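Local coordinates for putative endonuclease/exonuclease/phosphatase family protein (Bacteroides vulgatus ATCC 8482, PDB 3G6S), which probably hydrolyses nucleic acid phosphodiester bonds as an endonuclease or 3'-5' RNA exonuclease with a DNase I-like fold, at residues 181-184 against 185-189; 209-212 against 213-216; 123-126 against 127-130. All coordinates share one frame; numbering follows the deposited sequence.

Interaction 1: 181-184 against 185-189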
ATOM      1  N   ALA A 181      -7.734  12.657   8.451  1.00 35.94           N
ATOM      2  CA  ALA A 181      -7.228  11.301   8.621  1.00 34.58           C
ATOM      3  C   ALA A 181      -5.704  11.341   8.549  1.00 32.01           C
ATOM      4  O   ALA A 181      -5.016  10.649   9.294  1.00 36.66           O
ATOM      5  CB  ALA A 181      -7.788  10.369   7.542  1.00 22.86           C
ATOM      6  N   TYR A 182      -5.172  12.156   7.650  1.00 33.54           N
ATOM      7  CA  TYR A 182      -3.731  12.258   7.533  1.00 36.91           C
ATOM      8  C   TYR A 182      -3.167  12.812   8.825  1.00 40.84           C
ATOM      9  O   TYR A 182      -2.074  12.437   9.254  1.00 43.48           O
ATOM     10  CB  TYR A 182      -3.351  13.176   6.378  1.00 22.20           C
ATOM     11  CG  TYR A 182      -1.871  13.444   6.279  1.00 27.35           C
ATOM     12  CD1 TYR A 182      -1.262  14.433   7.067  1.00 26.55           C
ATOM     13  CD2 TYR A 182      -1.082  12.750   5.369  1.00 32.15           C
ATOM     14  CE1 TYR A 182       0.088  14.726   6.934  1.00 22.53           C
ATOM     15  CE2 TYR A 182       0.270  13.036   5.233  1.00 29.47           C
ATOM     16  CZ  TYR A 182       0.845  14.021   6.007  1.00 29.10           C
ATOM     17  OH  TYR A 182       2.170  14.324   5.812  1.00 35.61           O
ATOM     18  N   GLU A 183      -3.919  13.710   9.448  1.00 37.41           N
ATOM     19  CA  GLU A 183      -3.477  14.329  10.683  1.00 38.34           C
ATOM     20  C   GLU A 183      -3.584  13.386  11.886  1.00 33.02           C
ATOM     21  O   GLU A 183      -2.778  13.472  12.808  1.00 31.23           O
ATOM     22  CB  GLU A 183      -4.282  15.605  10.922  1.00 39.20           C
ATOM     23  CG  GLU A 183      -3.672  16.541  11.938  1.00 51.20           C
ATOM     24  CD  GLU A 183      -4.617  16.821  13.086  1.00 58.73           C
ATOM     25  OE1 GLU A 183      -4.281  17.656  13.954  1.00 68.25           O
ATOM     26  OE2 GLU A 183      -5.701  16.199  13.120  1.00 61.31           O
ATOM     27  N   THR A 184      -4.558  12.477  11.874  1.00 31.74           N
ATOM     28  CA  THR A 184      -4.710  11.553  12.997  1.00 34.39           C
ATOM     29  C   THR A 184      -3.562  10.538  13.084  1.00 36.36           C
ATOM     30  O   THR A 184      -3.182  10.134  14.179  1.00 37.11           O
ATOM     31  CB  THR A 184      -6.057  10.774  12.959  1.00 27.70           C
ATOM     32  OG1 THR A 184      -5.928   9.618  12.125  1.00 50.06           O
ATOM     33  CG2 THR A 184      -7.176  11.656  12.429  1.00 20.83           C
ATOM     34  N   ILE A 185      -3.007  10.116  11.949  1.00 34.98           N
ATOM     35  CA  ILE A 185      -1.895   9.164  12.001  1.00 38.40           C
ATOM     36  C   ILE A 185      -0.553   9.870  12.048  1.00 40.75           C
ATOM     37  O   ILE A 185       0.469   9.258  12.347  1.00 48.82           O
ATOM     38  CB  ILE A 185      -1.877   8.199  10.805  1.00 35.43           C
ATOM     39  CG1 ILE A 185      -2.317   8.916   9.540  1.00 39.37           C
ATOM     40  CG2 ILE A 185      -2.737   6.997  11.100  1.00 45.75           C
ATOM     41  CD1 ILE A 185      -2.529   7.980   8.373  1.00 41.53           C
ATOM     42  N   THR A 186      -0.568  11.164  11.755  1.00 36.13           N
ATOM     43  CA  THR A 186       0.636  11.976  11.753  1.00 33.87           C
ATOM     44  C   THR A 186       0.842  12.658  13.107  1.00 38.22           C
ATOM     45  O   THR A 186       1.979  12.896  13.514  1.00 37.44           O
ATOM     46  CB  THR A 186       0.543  13.045  10.635  1.00 38.39           C
ATOM     47  OG1 THR A 186       0.678  12.403   9.364  1.00 52.09           O
ATOM     48  CG2 THR A 186       1.627  14.100  10.770  1.00 58.25           C
ATOM     49  N   THR A 187      -0.246  12.953  13.813  1.00 30.99           N
ATOM     50  CA  THR A 187      -0.139  13.638  15.098  1.00 38.34           C
ATOM     51  C   THR A 187      -0.651  12.825  16.280  1.00 39.73           C
ATOM     52  O   THR A 187      -1.220  13.367  17.235  1.00 44.86           O
ATOM     53  CB  THR A 187      -0.890  14.986  15.057  1.00 39.01           C
ATOM     54  OG1 THR A 187      -2.308  14.757  15.030  1.00 26.16           O
ATOM     55  CG2 THR A 187      -0.468  15.770  13.821  1.00 21.25           C
ATOM     56  N   ASN A 188      -0.434  11.522  16.216  1.00 31.96           N
ATOM     57  CA  ASN A 188      -0.861  10.619  17.272  1.00 36.52           C
ATOM     58  C   ASN A 188       0.296  10.333  18.226  1.00 43.04           C
ATOM     59  O   ASN A 188       1.466  10.422  17.848  1.00 43.56           O
ATOM     60  CB  ASN A 188      -1.369   9.322  16.648  1.00 34.60           C
ATOM     61  CG  ASN A 188      -1.926   8.359  17.668  1.00 37.41           C
ATOM     62  OD1 ASN A 188      -1.187   7.620  18.316  1.00 35.02           O
ATOM     63  ND2 ASN A 188      -3.245   8.366  17.822  1.00 38.13           N
ATOM     64  N   GLU A 189      -0.043  10.004  19.468  1.00 42.85           N
ATOM     65  CA  GLU A 189       0.943   9.689  20.497  1.00 39.47           C
ATOM     66  C   GLU A 189       1.934   8.643  19.964  1.00 37.09           C
ATOM     67  O   GLU A 189       3.105   8.641  20.334  1.00 28.73           O
ATOM     68  CB  GLU A 189       0.207   9.184  21.732  1.00 48.40           C
ATOM     69  CG  GLU A 189       1.062   8.929  22.944  1.00 58.69           C
ATOM     70  CD  GLU A 189       0.212   8.744  24.186  1.00 74.30           C
ATOM     71  OE1 GLU A 189      -0.700   7.881  24.171  1.00 76.90           O
ATOM     72  OE2 GLU A 189       0.454   9.463  25.181  1.00 81.65           O
TER
HETATM   73  O   HOH W   1      -3.995  11.007  16.505  1.00 29.80           O

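Interaction 2: 209-212 against 213-216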
ATOM      1  N   PHE A 209      -2.266  10.513  -8.413  1.00 29.62           N
ATOM      2  CA  PHE A 209      -3.468  10.173  -9.162  1.00 26.57           C
ATOM      3  C   PHE A 209      -3.627  11.110 -10.355  1.00 21.75           C
ATOM      4  O   PHE A 209      -3.590  12.323 -10.201  1.00 36.49           O
ATOM      5  CB  PHE A 209      -4.701  10.258  -8.272  1.00 32.77           C
ATOM      6  CG  PHE A 209      -5.950   9.774  -8.939  1.00 31.81           C
ATOM      7  CD1 PHE A 209      -6.083   8.431  -9.296  1.00 28.60           C
ATOM      8  CD2 PHE A 209      -6.981  10.663  -9.239  1.00 28.07           C
ATOM      9  CE1 PHE A 209      -7.226   7.976  -9.950  1.00 35.17           C
ATOM     10  CE2 PHE A 209      -8.133  10.231  -9.892  1.00 36.53           C
ATOM     11  CZ  PHE A 209      -8.262   8.881 -10.252  1.00 34.83           C
ATOM     12  N   HIS A 210      -3.807  10.546 -11.541  1.00 29.31           N
ATOM     13  CA  HIS A 210      -3.949  11.341 -12.754  1.00 27.92           C
ATOM     14  C   HIS A 210      -5.098  10.836 -13.630  1.00 32.97           C
ATOM     15  O   HIS A 210      -5.355  11.388 -14.699  1.00 31.69           O
ATOM     16  CB  HIS A 210      -2.635  11.299 -13.532  1.00 33.27           C
ATOM     17  CG  HIS A 210      -2.058   9.921 -13.652  1.00 34.32           C
ATOM     18  ND1 HIS A 210      -2.634   8.939 -14.428  1.00 26.23           N
ATOM     19  CD2 HIS A 210      -0.985   9.350 -13.054  1.00 34.09           C
ATOM     20  CE1 HIS A 210      -1.941   7.820 -14.302  1.00 24.76           C
ATOM     21  NE2 HIS A 210      -0.938   8.042 -13.475  1.00 29.42           N
ATOM     22  N   ASP A 211      -5.775   9.787 -13.168  1.00 34.48           N
ATOM     23  CA  ASP A 211      -6.902   9.189 -13.885  1.00 39.61           C
ATOM     24  C   ASP A 211      -6.530   8.810 -15.322  1.00 35.91           C
ATOM     25  O   ASP A 211      -7.231   9.159 -16.267  1.00 37.95           O
ATOM     26  CB  ASP A 211      -8.103  10.150 -13.871  1.00 42.06           C
ATOM     27  CG  ASP A 211      -9.347   9.552 -14.510  1.00 44.45           C
ATOM     28  OD1 ASP A 211      -9.613   8.347 -14.311  1.00 52.67           O
ATOM     29  OD2 ASP A 211     -10.080  10.290 -15.200  1.00 48.82           O
ATOM     30  N   PHE A 212      -5.425   8.088 -15.476  1.00 38.40           N
ATOM     31  CA  PHE A 212      -4.953   7.669 -16.793  1.00 40.75           C
ATOM     32  C   PHE A 212      -4.525   8.861 -17.641  1.00 45.08           C
ATOM     33  O   PHE A 212      -4.885   8.968 -18.813  1.00 34.39           O
ATOM     34  CB  PHE A 212      -6.035   6.870 -17.530  1.00 33.90           C
ATOM     35  CG  PHE A 212      -6.266   5.496 -16.966  1.00 30.68           C
ATOM     36  CD1 PHE A 212      -5.240   4.559 -16.943  1.00 26.22           C
ATOM     37  CD2 PHE A 212      -7.511   5.137 -16.459  1.00 35.95           C
ATOM     38  CE1 PHE A 212      -5.445   3.279 -16.423  1.00 27.54           C
ATOM     39  CE2 PHE A 212      -7.725   3.859 -15.936  1.00 38.58           C
ATOM     40  CZ  PHE A 212      -6.685   2.926 -15.920  1.00 31.14           C
ATOM     41  N   ALA A 213      -3.749   9.752 -17.023  1.00 51.34           N
ATOM     42  CA  ALA A 213      -3.235  10.957 -17.671  1.00 47.92           C
ATOM     43  C   ALA A 213      -4.316  11.866 -18.251  1.00 43.62           C
ATOM     44  O   ALA A 213      -4.066  12.589 -19.209  1.00 48.72           O
ATOM     45  CB  ALA A 213      -2.240  10.574 -18.761  1.00 39.20           C
ATOM     46  N   ARG A 214      -5.512  11.838 -17.675  1.00 44.21           N
ATOM     47  CA  ARG A 214      -6.583  12.685 -18.172  1.00 47.96           C
ATOM     48  C   ARG A 214      -6.724  13.956 -17.347  1.00 49.07           C
ATOM     49  O   ARG A 214      -7.389  14.905 -17.753  1.00 48.00           O
ATOM     50  CB  ARG A 214      -7.898  11.905 -18.226  1.00 36.51           C
ATOM     51  CG  ARG A 214      -7.983  11.037 -19.468  1.00 44.13           C
ATOM     52  CD  ARG A 214      -9.227  10.170 -19.512  1.00 52.44           C
ATOM     53  NE  ARG A 214      -9.269   9.224 -18.407  1.00 55.84           N
ATOM     54  CZ  ARG A 214     -10.100   8.191 -18.338  1.00 64.40           C
ATOM     55  NH1 ARG A 214     -10.966   7.966 -19.321  1.00 62.61           N
ATOM     56  NH2 ARG A 214     -10.070   7.383 -17.283  1.00 67.33           N
ATOM     57  N   ILE A 215      -6.080  13.979 -16.188  1.00 49.41           N
ATOM     58  CA  ILE A 215      -6.120  15.153 -15.329  1.00 45.35           C
ATOM     59  C   ILE A 215      -4.794  15.904 -15.483  1.00 46.11           C
ATOM     60  O   ILE A 215      -3.717  15.305 -15.410  1.00 41.39           O
ATOM     61  CB  ILE A 215      -6.326  14.752 -13.849  1.00 36.33           C
ATOM     62  CG1 ILE A 215      -7.617  13.960 -13.710  1.00 45.06           C
ATOM     63  CG2 ILE A 215      -6.391  15.975 -12.981  1.00 33.14           C
ATOM     64  CD1 ILE A 215      -7.893  13.492 -12.308  1.00 41.95           C
ATOM     65  N   PRO A 216      -4.855  17.225 -15.725  1.00 48.30           N
ATOM     66  CA  PRO A 216      -3.619  17.996 -15.880  1.00 46.86           C
ATOM     67  C   PRO A 216      -2.762  17.904 -14.619  1.00 46.04           C
ATOM     68  O   PRO A 216      -3.274  17.977 -13.504  1.00 44.57           O
ATOM     69  CB  PRO A 216      -4.127  19.410 -16.152  1.00 40.03           C
ATOM     70  CG  PRO A 216      -5.432  19.453 -15.418  1.00 48.90           C
ATOM     71  CD  PRO A 216      -6.035  18.105 -15.775  1.00 45.77           C
TER

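Interaction 3: 123-126 against 127-130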
ATOM      1  N   PHE A 123       7.391  -9.581   9.221  1.00 19.42           N
ATOM      2  CA  PHE A 123       8.511 -10.090   8.426  1.00 26.45           C
ATOM      3  C   PHE A 123       9.792 -10.292   9.200  1.00 22.70           C
ATOM      4  O   PHE A 123       9.933  -9.846  10.328  1.00 28.17           O
ATOM      5  CB  PHE A 123       8.830  -9.127   7.282  1.00 13.65           C
ATOM      6  CG  PHE A 123       7.878  -9.205   6.136  1.00 23.43           C
ATOM      7  CD1 PHE A 123       7.833 -10.337   5.331  1.00 26.93           C
ATOM      8  CD2 PHE A 123       7.058  -8.127   5.822  1.00 25.17           C
ATOM      9  CE1 PHE A 123       6.989 -10.390   4.218  1.00 28.94           C
ATOM     10  CE2 PHE A 123       6.210  -8.172   4.709  1.00 31.24           C
ATOM     11  CZ  PHE A 123       6.180  -9.311   3.907  1.00 20.11           C
ATOM     12  N   LYS A 124      10.735 -10.969   8.567  1.00 29.23           N
ATOM     13  CA  LYS A 124      12.041 -11.190   9.162  1.00 28.41           C
ATOM     14  C   LYS A 124      13.017 -11.213   8.018  1.00 21.76           C
ATOM     15  O   LYS A 124      12.801 -11.907   7.027  1.00 24.32           O
ATOM     16  CB  LYS A 124      12.128 -12.521   9.909  1.00 28.03           C
ATOM     17  CG  LYS A 124      13.486 -12.693  10.593  1.00 33.83           C
ATOM     18  CD  LYS A 124      14.087 -14.086  10.396  1.00 36.64           C
ATOM     19  CE  LYS A 124      13.406 -15.136  11.262  1.00 37.25           C
ATOM     20  NZ  LYS A 124      14.007 -16.479  11.064  1.00 34.05           N
ATOM     21  N   ASP A 125      14.082 -10.441   8.145  1.00 25.34           N
ATOM     22  CA  ASP A 125      15.089 -10.403   7.102  1.00 31.81           C
ATOM     23  C   ASP A 125      15.924 -11.665   7.282  1.00 35.52           C
ATOM     24  O   ASP A 125      16.691 -11.770   8.238  1.00 44.32           O
ATOM     25  CB  ASP A 125      15.971  -9.164   7.267  1.00 34.97           C
ATOM     26  CG  ASP A 125      16.926  -8.975   6.112  1.00 37.56           C
ATOM     27  OD1 ASP A 125      16.710  -8.038   5.311  1.00 43.88           O
ATOM     28  OD2 ASP A 125      17.889  -9.766   5.996  1.00 41.73           O
ATOM     29  N   LYS A 126      15.770 -12.623   6.376  1.00 34.90           N
ATOM     30  CA  LYS A 126      16.517 -13.867   6.484  1.00 45.97           C
ATOM     31  C   LYS A 126      17.965 -13.700   6.068  1.00 43.41           C
ATOM     32  O   LYS A 126      18.486 -14.465   5.267  1.00 65.83           O
ATOM     33  CB  LYS A 126      15.846 -14.977   5.663  1.00 43.12           C
ATOM     34  CG  LYS A 126      15.686 -14.661   4.204  1.00 39.38           C
ATOM     35  CD  LYS A 126      14.379 -15.218   3.670  1.00 38.37           C
ATOM     36  CE  LYS A 126      14.257 -16.713   3.878  1.00 35.57           C
ATOM     37  NZ  LYS A 126      13.034 -17.226   3.203  1.00 38.87           N
ATOM     38  N   ALA A 127      18.613 -12.687   6.620  1.00 43.29           N
ATOM     39  CA  ALA A 127      20.011 -12.419   6.318  1.00 46.15           C
ATOM     40  C   ALA A 127      20.567 -11.639   7.498  1.00 38.16           C
ATOM     41  O   ALA A 127      21.706 -11.843   7.896  1.00 46.46           O
ATOM     42  CB  ALA A 127      20.141 -11.602   5.026  1.00 26.65           C
ATOM     43  N   THR A 128      19.747 -10.752   8.059  1.00 35.98           N
ATOM     44  CA  THR A 128      20.150  -9.948   9.206  1.00 32.55           C
ATOM     45  C   THR A 128      19.369 -10.357  10.456  1.00 29.64           C
ATOM     46  O   THR A 128      19.757 -10.020  11.569  1.00 25.67           O
ATOM     47  CB  THR A 128      19.917  -8.441   8.954  1.00 30.00           C
ATOM     48  OG1 THR A 128      18.511  -8.175   8.909  1.00 34.42           O
ATOM     49  CG2 THR A 128      20.552  -8.018   7.639  1.00 31.62           C
ATOM     50  N   GLY A 129      18.269 -11.083  10.266  1.00 31.67           N
ATOM     51  CA  GLY A 129      17.455 -11.510  11.393  1.00 27.10           C
ATOM     52  C   GLY A 129      16.550 -10.405  11.914  1.00 22.76           C
ATOM     53  O   GLY A 129      15.875 -10.569  12.926  1.00 15.15           O
ATOM     54  N   LYS A 130      16.529  -9.277  11.213  1.00 21.33           N
ATOM     55  CA  LYS A 130      15.710  -8.144  11.625  1.00 24.54           C
ATOM     56  C   LYS A 130      14.218  -8.385  11.456  1.00 21.90           C
ATOM     57  O   LYS A 130      13.763  -8.848  10.403  1.00 20.52           O
ATOM     58  CB  LYS A 130      16.101  -6.885  10.851  1.00 24.23           C
ATOM     59  CG  LYS A 130      15.378  -5.640  11.326  1.00 26.69           C
ATOM     60  CD  LYS A 130      15.745  -5.275  12.756  1.00 19.11           C
ATOM     61  CE  LYS A 130      15.112  -3.940  13.142  1.00 38.73           C
ATOM     62  NZ  LYS A 130      15.408  -3.508  14.547  1.00 33.62           N
TER

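Interaction 1: 181-184 against 185-189
Near the C-terminal end of helix 180-186, T186 and T187 fold their hydroxyls back onto carbonyls one turn earlier, those of Y182 and E183. T186 OG1 donates to Y182 O at 2.8 Å, coming in 25° off the carbonyl plane, while the backbone bond from T186 N to the same oxygen is weak. The hydroxyl bond is thus the shorter of the two that T186 makes to this oxygen. Its position beside the backbone N (chi1 -72°) also sets T186 OG1 over one face of the Y182 ring, offset toward the rim and 3.4 Å from Y182 CE1. Farther along that ring, Y182 OH is hydrogen-bonded to D194, and the ring meets that of F225.

T187 holds E183 O twice, through N at 2.8 Å and OG1 at 2.6 Å, and the two donors reach this oxygen from opposite faces of its carbonyl plane. With OG1 lodged between the backbone N and the carbonyl carbon (chi1 71°), CG2 of T187 comes to 3.8 Å from E183 CG, the two side chains crossing at a slant.

In the DNase I-like fold this short helix packs beside helix 144-161 and near strand 224-228. I185 and T184 both touch A151, and I185 reaches F227 as well. CG1 of I185 comes back to 3.2 Å from A181 O, an oxygen that also accepts a bond from T184 OG1 and only a weak one from I185 N.

Farther along the chain, N188 brings CB close to T184 O, and a water joins the two residues, donating to T184 O at 2.6 Å and accepting from N188 ND2. The other branch of that amide, OD1, accepts from F190 N.

Interaction 2: 209-212 against 213-216
R214 doubles back over D211 and holds both its carbonyl and its carboxylate, the side chain meeting this residue nearly all the way out. R214 CB lies 3.4 Å from D211 O, CG lies about equally far from D211 O and F212 O, and the bend at chi3 (-62°) turns the far half of the chain back toward the carbonyl. R214 NE then donates to D211 O at 3.0 Å in a straight bond (165° at the hydrogen), nearly along the C=O axis, with the oxygen lying in the guanidinium plane. At the tip, R214 NH2 forms a salt bridge with D211 OD1 at 3.2 Å, weak as a hydrogen bond; carboxylate and guanidinium planes are 29° apart. R214 NH2 also sits at the edge of the F212 ring, 3.5 Å from F212 CD2.

The turn lies in the long loop between strands 201-204 and 224-228. D211, F212 and A213 all have positive phi, and this tight left-handed run brings H210 ND1 to A213 N as an acceptor, at 2.9 Å, with the donor tilted from the ring plane. H210 O takes I215 N at 3.1 Å and, weakly, R214 N. On the far side of the imidazole, NE2 makes a weak bond to N252, and the H210 backbone is bonded to D250. F209 meets the ring of H251, in a segment that fits the SDH signature of this family. I215 CD1 rests 3.7 Å from D211 CB and reaches F209 CE2 at 4.1 Å.

Interaction 3: 123-126 against 127-130
The chain reverses between D125 and K130, segments 123-126 and 127-130 running 146° apart, and D125 N donates to K130 O at 2.8 Å, in the carbonyl plane. This is the beta-hairpin turn joining strands 117-125 and 131-138, neighbours in the six-stranded sheet. D125 O collects the turn: G129 N approaches this oxygen almost head-on to the carbonyl at 2.7 Å, A127 N closes an inverse gamma turn centred on K126 with a weak bond, and T128 N adds another weak one. G129 has positive phi, a conformation that favours glycine.

CG anti to the backbone N (chi1 -173°) puts the D125 carboxylate within reach of T128 N. D125 OD2 accepts from T128 N at 2.9 Å, on its anti side and 33° out of the carboxylate plane, and lies 3.1 Å from A127 CB. Without OD2, as with an alanine here, T128 N would probably be left with the weak bond to D125 O as its remaining one in the turn. T128 OG1 packs against D125 CB and is also hydrogen-bonded to T2; in an ST turn, T128 OG1 accepts from K130 N at 3.2 Å.

Interactions 1, 2 and 3 lie at the periphery of one DNase I-like domain, in the chain order 3, 1, 2. Interactions 1 and 2 have centres 28 Å apart, with nearest atoms about 14 Å apart; interactions 1 and 3 are 29 Å apart, centre to centre. Interactions 2 and 3 are farthest from each other, with centres 39 Å apart on opposite sides of the chain's centre. Interaction 3 turns between two strands of the six-stranded sheet, and interaction 1 lies on a helix beside that same sheet. Interaction 2 alone adjoins H251 and the SDH-like segment, probably near the active site.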